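Local coordinates for protein NADP-dependent 2-hydroxyacid dehydrogenase (Rhizobium etli, PDB 4XCV) that probably interconverts 2-hydroxyacids and 2-oxoacids with NADP(H) as hydride carrier, as a member of the D-isomer-specific 2-hydroxyacid dehydrogenase family, at residues 100-112 against 150-164. Residues are numbered along the deposited sequence; the frame is centred on the assembly and turned at random.
Sequences TTRMSEWVVMQCL and ILGQDAVAKLKVMGF. With NDP (NADPH dihydro-nicotinamide-adenine-dinucleotide phosphate), chain B.
D154 OD2 accepts from S104 OG at 2.6 Å, on the anti side and 20° out of the carboxylate plane, while K158 NZ takes its syn lone pair in a salt bridge of 2.8 Å. With CG anti to the backbone N (chi1 -162°), the carboxylate swings toward helix 100-112, and K158, extended beyond CG, brings its CD to 3.7 Å from S104 CB. One water joins S104 OG to L151 O; another accepts from K158 NZ. Replacing D154 by an alanine would probably leave S104 OG without its acceptor and the K158 ammonium without its counter-charge, less firmly held.

Among apolar contacts, L159 sets CD1 against V107 CG1 and CD2 against V108 CG2 and C111 SG; that sulfur sits above the F164 ring face, though 5.5 Å from its centroid. V108 CG1 meets M162 CG, and both residues also pack on M162 and V108 of the second subunit. The helix axes approach to 8.8 Å, crossing at -51°, and the backbones are nearest at S104 CA and A155 CA (4.9 Å).

At the cofactor end, L151 N donates to NADPH O1N (3.0 Å) and I150 N to O1A (3.1 Å), as in a Rossmann dinucleotide-binding helix, and M103 CE reaches nicotinamide C3N. The chemistry implies one charged, hydrogen-bonded cluster set into a largely apolar seam running from the NADPH site to the subunit interface.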
ATOM      1  N   THR A 100     -13.904  -1.070   7.897  1.00 13.42           N
ATOM      2  CA  THR A 100     -12.615  -1.286   8.539  1.00 12.19           C
ATOM      3  C   THR A 100     -11.520  -1.643   7.544  1.00 11.18           C
ATOM      4  O   THR A 100     -10.438  -1.036   7.545  1.00 10.46           O
ATOM      5  CB  THR A 100     -12.736  -2.385   9.577  1.00 12.36           C
ATOM      6  OG1 THR A 100     -13.755  -1.993  10.503  1.00 13.08           O
ATOM      7  CG2 THR A 100     -11.458  -2.637  10.277  1.00 12.55           C
ATOM      8  N   THR A 101     -11.787  -2.583   6.628  1.00 11.12           N
ATOM      9  CA  THR A 101     -10.774  -3.014   5.696  1.00 11.34           C
ATOM     10  C   THR A 101     -10.403  -1.878   4.718  1.00 10.61           C
ATOM     11  O   THR A 101      -9.262  -1.792   4.262  1.00 10.43           O
ATOM     12  CB  THR A 101     -11.169  -4.344   5.005  1.00 12.16           C
ATOM     13  OG1 THR A 101     -10.005  -4.978   4.474  1.00 13.07           O
ATOM     14  CG2 THR A 101     -12.210  -4.150   3.930  1.00 12.81           C
ATOM     15  N   ARG A 102     -11.349  -1.018   4.402  1.00 10.96           N
ATOM     16  CA  ARG A 102     -11.095   0.105   3.507  1.00 10.96           C
ATOM     17  C   ARG A 102     -10.238   1.160   4.192  1.00  9.97           C
ATOM     18  O   ARG A 102      -9.331   1.765   3.591  1.00  9.62           O
ATOM     19  CB  ARG A 102     -12.386   0.695   2.959  1.00 12.66           C
ATOM     20  CG  ARG A 102     -13.125  -0.323   2.065  1.00 14.78           C
ATOM     21  CD  ARG A 102     -14.273   0.249   1.281  1.00 16.93           C
ATOM     22  NE  ARG A 102     -13.699   1.135   0.322  1.00 18.66           N
ATOM     23  CZ  ARG A 102     -13.895   2.436   0.241  1.00 19.72           C
ATOM     24  NH1 ARG A 102     -14.858   3.033   0.995  1.00 21.72           N
ATOM     25  NH2 ARG A 102     -13.196   3.097  -0.633  1.00 19.62           N
ATOM     26  N   MET A 103     -10.438   1.392   5.490  1.00  9.61           N
ATOM     27  CA  MET A 103      -9.561   2.320   6.222  1.00  9.53           C
ATOM     28  C   MET A 103      -8.174   1.758   6.222  1.00  9.31           C
ATOM     29  O   MET A 103      -7.192   2.494   6.014  1.00  9.65           O
ATOM     30  CB  MET A 103     -10.023   2.512   7.665  1.00  9.95           C
ATOM     31  CG  MET A 103      -9.104   3.457   8.417  1.00 10.12           C
ATOM     32  SD  MET A 103      -8.941   5.110   7.716  1.00 11.37           S
ATOM     33  CE  MET A 103     -10.379   5.851   8.443  1.00 12.62           C
ATOM     34  N   SER A 104      -7.992   0.455   6.422  1.00  9.23           N
ATOM     35  CA  SER A 104      -6.661  -0.132   6.411  1.00  9.03           C
ATOM     36  C   SER A 104      -6.011  -0.034   5.037  1.00  8.69           C
ATOM     37  O   SER A 104      -4.776   0.210   4.964  1.00  8.74           O
ATOM     38  CB  SER A 104      -6.690  -1.556   6.877  1.00  9.92           C
ATOM     39  OG  SER A 104      -7.038  -1.594   8.244  1.00 10.28           O
ATOM     40  N   GLU A 105      -6.778  -0.145   3.946  1.00  8.60           N
ATOM     41  CA  GLU A 105      -6.193   0.064   2.608  1.00  8.82           C
ATOM     42  C   GLU A 105      -5.583   1.471   2.567  1.00  8.45           C
ATOM     43  O   GLU A 105      -4.454   1.659   2.071  1.00  8.83           O
ATOM     44  CB  GLU A 105      -7.247  -0.017   1.547  1.00  9.37           C
ATOM     45  CG  GLU A 105      -7.841  -1.392   1.267  1.00 10.11           C
ATOM     46  CD  GLU A 105      -9.144  -1.357   0.529  1.00 11.04           C
ATOM     47  OE1 GLU A 105      -9.526  -0.256   0.032  1.00 11.21           O
ATOM     48  OE2 GLU A 105      -9.831  -2.402   0.367  1.00 11.47           O
ATOM     49  N   TRP A 106      -6.344   2.469   3.039  1.00  8.51           N
ATOM     50  CA  TRP A 106      -5.887   3.865   2.963  1.00  8.44           C
ATOM     51  C   TRP A 106      -4.657   4.071   3.819  1.00  8.24           C
ATOM     52  O   TRP A 106      -3.674   4.688   3.365  1.00  8.20           O
ATOM     53  CB  TRP A 106      -7.029   4.798   3.350  1.00  8.96           C
ATOM     54  CG  TRP A 106      -6.736   6.267   3.223  1.00  9.06           C
ATOM     55  CD1 TRP A 106      -7.049   7.046   2.168  1.00  9.51           C
ATOM     56  CD2 TRP A 106      -6.122   7.134   4.184  1.00  8.86           C
ATOM     57  NE1 TRP A 106      -6.654   8.333   2.382  1.00 10.06           N
ATOM     58  CE2 TRP A 106      -6.079   8.410   3.616  1.00  9.48           C
ATOM     59  CE3 TRP A 106      -5.580   6.952   5.450  1.00  8.54           C
ATOM     60  CZ2 TRP A 106      -5.511   9.503   4.277  1.00  9.98           C
ATOM     61  CZ3 TRP A 106      -5.011   8.027   6.114  1.00  9.22           C
ATOM     62  CH2 TRP A 106      -5.009   9.281   5.534  1.00  9.64           C
ATOM     63  N   VAL A 107      -4.682   3.566   5.051  1.00  8.39           N
ATOM     64  CA  VAL A 107      -3.552   3.775   5.944  1.00  8.50           C
ATOM     65  C   VAL A 107      -2.292   3.133   5.374  1.00  7.97           C
ATOM     66  O   VAL A 107      -1.225   3.744   5.389  1.00  8.34           O
ATOM     67  CB  VAL A 107      -3.858   3.203   7.347  1.00  8.99           C
ATOM     68  CG1 VAL A 107      -2.611   3.142   8.232  1.00  9.30           C
ATOM     69  CG2 VAL A 107      -4.952   3.999   8.042  1.00  9.25           C
ATOM     70  N   VAL A 108      -2.391   1.883   4.942  1.00  8.15           N
ATOM     71  CA  VAL A 108      -1.209   1.202   4.414  1.00  8.18           C
ATOM     72  C   VAL A 108      -0.702   1.925   3.166  1.00  8.04           C
ATOM     73  O   VAL A 108       0.508   2.129   3.001  1.00  8.37           O
ATOM     74  CB  VAL A 108      -1.502  -0.277   4.133  1.00  8.58           C
ATOM     75  CG1 VAL A 108      -0.423  -0.921   3.277  1.00  9.03           C
ATOM     76  CG2 VAL A 108      -1.699  -0.998   5.449  1.00  9.07           C
ATOM     77  N   MET A 109      -1.615   2.348   2.266  1.00  8.09           N
ATOM     78  CA  MET A 109      -1.188   3.063   1.066  1.00  8.43           C
ATOM     79  C   MET A 109      -0.462   4.337   1.423  1.00  8.41           C
ATOM     80  O   MET A 109       0.585   4.612   0.845  1.00  8.79           O
ATOM     81  CB  MET A 109      -2.414   3.385   0.192  1.00  9.23           C
ATOM     82  CG  MET A 109      -2.045   3.971  -1.162  1.00 10.52           C
ATOM     83  SD  MET A 109      -3.521   4.348  -2.128  1.00 12.45           S
ATOM     84  CE  MET A 109      -4.162   5.665  -1.168  1.00 14.54           C
ATOM     85  N   GLN A 110      -0.986   5.108   2.368  1.00  8.16           N
ATOM     86  CA  GLN A 110      -0.330   6.351   2.737  1.00  8.45           C
ATOM     87  C   GLN A 110       1.016   6.101   3.351  1.00  8.58           C
ATOM     88  O   GLN A 110       2.000   6.763   3.038  1.00  8.26           O
ATOM     89  CB  GLN A 110      -1.187   7.168   3.697  1.00  9.22           C
ATOM     90  CG  GLN A 110      -2.530   7.607   3.087  1.00 10.15           C
ATOM     91  CD  GLN A 110      -2.431   8.581   1.944  1.00 11.23           C
ATOM     92  OE1 GLN A 110      -1.471   9.273   1.722  1.00 10.91           O
ATOM     93  NE2 GLN A 110      -3.505   8.568   1.097  1.00 14.03           N
ATOM     94  N   CYS A 111       1.117   5.126   4.244  1.00  8.18           N
ATOM     95  CA  CYS A 111       2.428   4.803   4.830  1.00  8.86           C
ATOM     96  C   CYS A 111       3.422   4.354   3.792  1.00  8.62           C
ATOM     97  O   CYS A 111       4.591   4.758   3.848  1.00  9.24           O
ATOM     98  CB  CYS A 111       2.283   3.725   5.930  1.00  8.90           C
ATOM     99  SG  CYS A 111       1.453   4.311   7.434  1.00  9.85           S
ATOM    100  N   LEU A 112       2.976   3.542   2.833  1.00  8.57           N
ATOM    101  CA  LEU A 112       3.871   3.130   1.748  1.00  8.62           C
ATOM    102  C   LEU A 112       4.281   4.301   0.854  1.00  8.94           C
ATOM    103  O   LEU A 112       5.457   4.403   0.465  1.00  9.07           O
ATOM    104  CB  LEU A 112       3.268   1.984   0.934  1.00  8.79           C
ATOM    105  CG  LEU A 112       3.099   0.660   1.637  1.00  9.00           C
ATOM    106  CD1 LEU A 112       2.251  -0.296   0.794  1.00  9.33           C
ATOM    107  CD2 LEU A 112       4.450   0.009   1.923  1.00  9.68           C
ATOM    108  N   ILE A 150     -11.434  -0.434  16.711  1.00 11.02           N
ATOM    109  CA  ILE A 150     -11.770  -1.244  15.555  1.00 11.86           C
ATOM    110  C   ILE A 150     -10.830  -0.914  14.388  1.00 10.91           C
ATOM    111  O   ILE A 150     -10.240  -1.805  13.768  1.00 11.07           O
ATOM    112  CB  ILE A 150     -13.216  -0.998  15.155  1.00 13.33           C
ATOM    113  CG1 ILE A 150     -14.188  -1.436  16.273  1.00 15.65           C
ATOM    114  CG2 ILE A 150     -13.511  -1.645  13.829  1.00 13.78           C
ATOM    115  CD1 ILE A 150     -14.304  -2.901  16.514  1.00 17.56           C
ATOM    116  N   LEU A 151     -10.616   0.382  14.126  1.00 10.06           N
ATOM    117  CA  LEU A 151      -9.802   0.772  12.995  1.00  9.78           C
ATOM    118  C   LEU A 151      -8.318   0.595  13.294  1.00  9.42           C
ATOM    119  O   LEU A 151      -7.602   0.005  12.497  1.00  9.35           O
ATOM    120  CB  LEU A 151     -10.119   2.209  12.574  1.00 10.20           C
ATOM    121  CG  LEU A 151     -11.528   2.442  12.138  1.00 10.83           C
ATOM    122  CD1 LEU A 151     -11.724   3.908  11.740  1.00 11.02           C
ATOM    123  CD2 LEU A 151     -11.990   1.498  11.028  1.00 11.16           C
ATOM    124  N   GLY A 152      -7.844   1.036  14.448  1.00  9.47           N
ATOM    125  CA  GLY A 152      -6.426   0.960  14.700  1.00  9.38           C
ATOM    126  C   GLY A 152      -5.919  -0.445  14.789  1.00  9.87           C
ATOM    127  O   GLY A 152      -4.803  -0.708  14.345  1.00 10.27           O
ATOM    128  N   GLN A 153      -6.673  -1.363  15.361  0.50 10.11           N
ATOM    129  CA  GLN A 153      -6.147  -2.720  15.445  0.50 10.65           C
ATOM    130  C   GLN A 153      -6.053  -3.409  14.102  0.50 10.48           C
ATOM    131  O   GLN A 153      -5.173  -4.242  13.899  0.50 10.27           O
ATOM    132  CB  GLN A 153      -6.930  -3.543  16.445  0.50 11.55           C
ATOM    133  CG  GLN A 153      -6.717  -3.077  17.870  0.50 12.26           C
ATOM    134  CD  GLN A 153      -7.524  -3.898  18.852  0.50 13.95           C
ATOM    135  OE1 GLN A 153      -8.286  -3.364  19.686  0.50 17.06           O
ATOM    136  NE2 GLN A 153      -7.340  -5.185  18.788  0.50 14.33           N
ATOM    137  N   ASP A 154      -6.949  -3.088  13.164  1.00 10.33           N
ATOM    138  CA  ASP A 154      -6.810  -3.626  11.833  1.00 10.47           C
ATOM    139  C   ASP A 154      -5.631  -3.043  11.080  1.00 10.16           C
ATOM    140  O   ASP A 154      -4.901  -3.760  10.393  1.00 11.07           O
ATOM    141  CB  ASP A 154      -8.112  -3.439  11.053  1.00 10.99           C
ATOM    142  CG  ASP A 154      -8.188  -4.350   9.852  1.00 11.84           C
ATOM    143  OD1 ASP A 154      -8.306  -5.590  10.075  1.00 15.02           O
ATOM    144  OD2 ASP A 154      -8.158  -3.943   8.690  1.00 12.23           O
ATOM    145  N   ALA A 155      -5.426  -1.735  11.210  1.00  9.96           N
ATOM    146  CA  ALA A 155      -4.283  -1.079  10.580  1.00  9.99           C
ATOM    147  C   ALA A 155      -2.996  -1.634  11.092  1.00  9.86           C
ATOM    148  O   ALA A 155      -2.056  -1.888  10.317  1.00 10.11           O
ATOM    149  CB  ALA A 155      -4.387   0.432  10.777  1.00 10.33           C
ATOM    150  N   VAL A 156      -2.872  -1.781  12.408  1.00  9.57           N
ATOM    151  CA  VAL A 156      -1.649  -2.355  12.984  1.00  9.91           C
ATOM    152  C   VAL A 156      -1.333  -3.698  12.358  1.00 10.43           C
ATOM    153  O   VAL A 156      -0.185  -3.949  11.988  1.00 10.26           O
ATOM    154  CB  VAL A 156      -1.777  -2.479  14.511  1.00 10.27           C
ATOM    155  CG1 VAL A 156      -0.731  -3.450  15.112  1.00 10.66           C
ATOM    156  CG2 VAL A 156      -1.717  -1.121  15.195  1.00 10.47           C
ATOM    157  N   ALA A 157      -2.315  -4.590  12.291  1.00 10.20           N
ATOM    158  CA  ALA A 157      -2.097  -5.934  11.791  1.00 10.94           C
ATOM    159  C   ALA A 157      -1.551  -5.897  10.367  1.00 10.90           C
ATOM    160  O   ALA A 157      -0.595  -6.645  10.017  1.00 11.83           O
ATOM    161  CB  ALA A 157      -3.353  -6.764  11.876  1.00 11.53           C
ATOM    162  N   LYS A 158      -2.132  -5.045   9.530  1.00 10.80           N
ATOM    163  CA  LYS A 158      -1.763  -5.019   8.110  1.00 10.74           C
ATOM    164  C   LYS A 158      -0.439  -4.309   7.867  1.00 10.38           C
ATOM    165  O   LYS A 158       0.371  -4.773   7.038  1.00 10.71           O
ATOM    166  CB  LYS A 158      -2.904  -4.479   7.290  1.00 11.22           C
ATOM    167  CG  LYS A 158      -4.027  -5.526   7.265  1.00 12.37           C
ATOM    168  CD  LYS A 158      -5.320  -4.951   6.836  1.00 12.85           C
ATOM    169  CE  LYS A 158      -6.319  -6.055   6.674  1.00 13.02           C
ATOM    170  NZ  LYS A 158      -7.649  -5.482   6.422  1.00 13.52           N
ATOM    171  N   LEU A 159      -0.183  -3.249   8.645  1.00  9.73           N
ATOM    172  CA  LEU A 159       1.131  -2.610   8.579  1.00  9.75           C
ATOM    173  C   LEU A 159       2.245  -3.582   8.969  1.00 10.40           C
ATOM    174  O   LEU A 159       3.315  -3.550   8.378  1.00 10.43           O
ATOM    175  CB  LEU A 159       1.151  -1.380   9.503  1.00  9.65           C
ATOM    176  CG  LEU A 159       0.343  -0.189   9.009  1.00  9.43           C
ATOM    177  CD1 LEU A 159       0.124   0.781  10.162  1.00 10.19           C
ATOM    178  CD2 LEU A 159       1.048   0.527   7.868  1.00  9.74           C
ATOM    179  N   LYS A 160       1.991  -4.393   9.975  1.00 10.74           N
ATOM    180  CA  LYS A 160       2.984  -5.388  10.412  1.00 12.21           C
ATOM    181  C   LYS A 160       3.268  -6.379   9.323  1.00 12.13           C
ATOM    182  O   LYS A 160       4.424  -6.704   9.066  1.00 12.78           O
ATOM    183  CB  LYS A 160       2.495  -6.101  11.672  1.00 14.09           C
ATOM    184  CG  LYS A 160       2.724  -5.316  12.930  1.00 16.95           C
ATOM    185  CD  LYS A 160       4.180  -5.272  13.336  1.00 20.62           C
ATOM    186  CE  LYS A 160       4.595  -6.588  14.021  1.00 23.91           C
ATOM    187  NZ  LYS A 160       6.079  -6.728  13.993  1.00 27.35           N
ATOM    188  N   VAL A 161       2.235  -6.848   8.645  1.00 11.88           N
ATOM    189  CA  VAL A 161       2.450  -7.827   7.567  1.00 12.33           C
ATOM    190  C   VAL A 161       3.281  -7.192   6.434  1.00 11.60           C
ATOM    191  O   VAL A 161       4.145  -7.839   5.851  1.00 12.62           O
ATOM    192  CB  VAL A 161       1.112  -8.314   7.015  1.00 13.58           C
ATOM    193  CG1 VAL A 161       1.306  -8.996   5.683  1.00 15.09           C
ATOM    194  CG2 VAL A 161       0.436  -9.259   8.022  1.00 14.84           C
ATOM    195  N   MET A 162       3.052  -5.908   6.132  1.00 10.64           N
ATOM    196  CA  MET A 162       3.854  -5.264   5.122  1.00 10.82           C
ATOM    197  C   MET A 162       5.308  -5.076   5.522  1.00 11.00           C
ATOM    198  O   MET A 162       6.124  -4.809   4.654  1.00 11.29           O
ATOM    199  CB  MET A 162       3.215  -3.907   4.742  1.00 10.96           C
ATOM    200  CG  MET A 162       1.908  -4.025   3.967  1.00 11.18           C
ATOM    201  SD  MET A 162       1.974  -5.138   2.542  1.00 12.03           S
ATOM    202  CE  MET A 162       3.277  -4.366   1.583  1.00 12.17           C
ATOM    203  N   GLY A 163       5.629  -5.164   6.801  1.00 10.65           N
ATOM    204  CA  GLY A 163       7.000  -5.183   7.246  1.00 11.02           C
ATOM    205  C   GLY A 163       7.365  -4.037   8.179  1.00 10.89           C
ATOM    206  O   GLY A 163       8.471  -4.005   8.677  1.00 11.80           O
ATOM    207  N   PHE A 164       6.465  -3.075   8.396  1.00 10.17           N
ATOM    208  CA  PHE A 164       6.797  -1.955   9.284  1.00 10.32           C
ATOM    209  C   PHE A 164       7.014  -2.435  10.697  1.00 10.85           C
ATOM    210  O   PHE A 164       6.392  -3.389  11.140  1.00 11.44           O
ATOM    211  CB  PHE A 164       5.665  -0.934   9.298  1.00 10.04           C
ATOM    212  CG  PHE A 164       5.554  -0.127   8.042  1.00 10.28           C
ATOM    213  CD1 PHE A 164       6.407   0.955   7.818  1.00 10.30           C
ATOM    214  CD2 PHE A 164       4.601  -0.440   7.083  1.00 10.36           C
ATOM    215  CE1 PHE A 164       6.285   1.725   6.690  1.00 10.82           C
ATOM    216  CE2 PHE A 164       4.497   0.298   5.921  1.00 10.40           C
ATOM    217  CZ  PHE A 164       5.340   1.389   5.737  1.00 10.63           C
TER
HETATM  218  PA  NDP B 401     -12.959   2.953  18.680  1.00 10.13           P
HETATM  219  O1A NDP B 401     -13.105   1.492  18.387  1.00 10.59           O
HETATM  220  O2A NDP B 401     -13.902   3.643  19.644  1.00 11.81           O
HETATM  221  O5B NDP B 401     -11.451   3.173  19.167  1.00  9.86           O
HETATM  222  C5B NDP B 401     -11.059   4.457  19.663  1.00 10.21           C
HETATM  223  C4B NDP B 401      -9.624   4.338  20.118  1.00  9.66           C
HETATM  224  O4B NDP B 401      -9.177   5.639  20.490  1.00  9.81           O
HETATM  225  C3B NDP B 401      -9.477   3.430  21.316  1.00  9.27           C
HETATM  226  O3B NDP B 401      -8.247   2.683  21.227  1.00  9.61           O
HETATM  227  C2B NDP B 401      -9.416   4.439  22.432  1.00  9.45           C
HETATM  228  O2B NDP B 401      -8.698   4.004  23.620  1.00 10.19           O
HETATM  229  C1B NDP B 401      -8.628   5.568  21.772  1.00  9.23           C
HETATM  230  N9A NDP B 401      -8.774   6.853  22.457  1.00  9.95           N
HETATM  231  C8A NDP B 401      -9.936   7.514  22.631  1.00 10.27           C
HETATM  232  N7A NDP B 401      -9.707   8.620  23.403  1.00 10.85           N
HETATM  233  C5A NDP B 401      -8.380   8.593  23.732  1.00 10.80           C
HETATM  234  C6A NDP B 401      -7.572   9.390  24.541  1.00 11.96           C
HETATM  235  N6A NDP B 401      -8.045  10.492  25.126  1.00 14.36           N
HETATM  236  N1A NDP B 401      -6.285   9.050  24.675  1.00 12.10           N
HETATM  237  C2A NDP B 401      -5.789   7.955  24.058  1.00 11.26           C
HETATM  238  N3A NDP B 401      -6.506   7.131  23.275  1.00 10.68           N
HETATM  239  C4A NDP B 401      -7.799   7.496  23.137  1.00 10.42           C
HETATM  240  O3  NDP B 401     -13.015   3.800  17.314  1.00 10.10           O
HETATM  241  PN  NDP B 401     -12.709   3.329  15.807  1.00 10.01           P
HETATM  242  O1N NDP B 401     -11.356   2.701  15.810  1.00  9.85           O
HETATM  243  O2N NDP B 401     -13.796   2.521  15.279  1.00 11.10           O
HETATM  244  O5D NDP B 401     -12.738   4.715  15.055  1.00 10.24           O
HETATM  245  C5D NDP B 401     -11.875   5.787  15.459  1.00 10.87           C
HETATM  246  C4D NDP B 401     -12.434   7.071  14.834  1.00 11.16           C
HETATM  247  O4D NDP B 401     -12.223   7.064  13.429  1.00 10.95           O
HETATM  248  C3D NDP B 401     -13.919   7.265  14.966  1.00 12.09           C
HETATM  249  O3D NDP B 401     -14.265   7.835  16.241  1.00 14.52           O
HETATM  250  C2D NDP B 401     -14.272   8.180  13.804  1.00 12.13           C
HETATM  251  O2D NDP B 401     -14.279   9.554  14.259  1.00 16.05           O
HETATM  252  C1D NDP B 401     -13.121   8.024  12.854  1.00 10.88           C
HETATM  253  N1N NDP B 401     -13.457   7.523  11.518  1.00 10.24           N
HETATM  254  C2N NDP B 401     -13.043   8.198  10.399  1.00 11.17           C
HETATM  255  C3N NDP B 401     -13.424   7.814   9.158  1.00 12.05           C
HETATM  256  C7N NDP B 401     -12.971   8.477   7.963  1.00 14.49           C
HETATM  257  O7N NDP B 401     -13.650   8.293   6.926  1.00 21.82           O
HETATM  258  N7N NDP B 401     -11.884   9.226   7.908  1.00 12.74           N
HETATM  259  C4N NDP B 401     -14.243   6.595   8.982  1.00 11.78           C
HETATM  260  C5N NDP B 401     -14.588   5.946  10.235  1.00 11.23           C
HETATM  261  C6N NDP B 401     -14.255   6.381  11.429  1.00 11.02           C
HETATM  262  P2B NDP B 401      -9.204   2.692  24.426  1.00 10.69           P
HETATM  263  O1X NDP B 401      -8.419   2.701  25.698  1.00 12.16           O
HETATM  264  O2X NDP B 401     -10.697   2.885  24.630  1.00 12.34           O
HETATM  265  O3X NDP B 401      -8.966   1.531  23.550  1.00 12.18           O
HETATM  266  O   HOH W   1      -7.111  -3.831   4.138  1.00 12.61           O
HETATM  267  O   HOH W   2      -7.946   0.684   9.712  1.00 14.72           O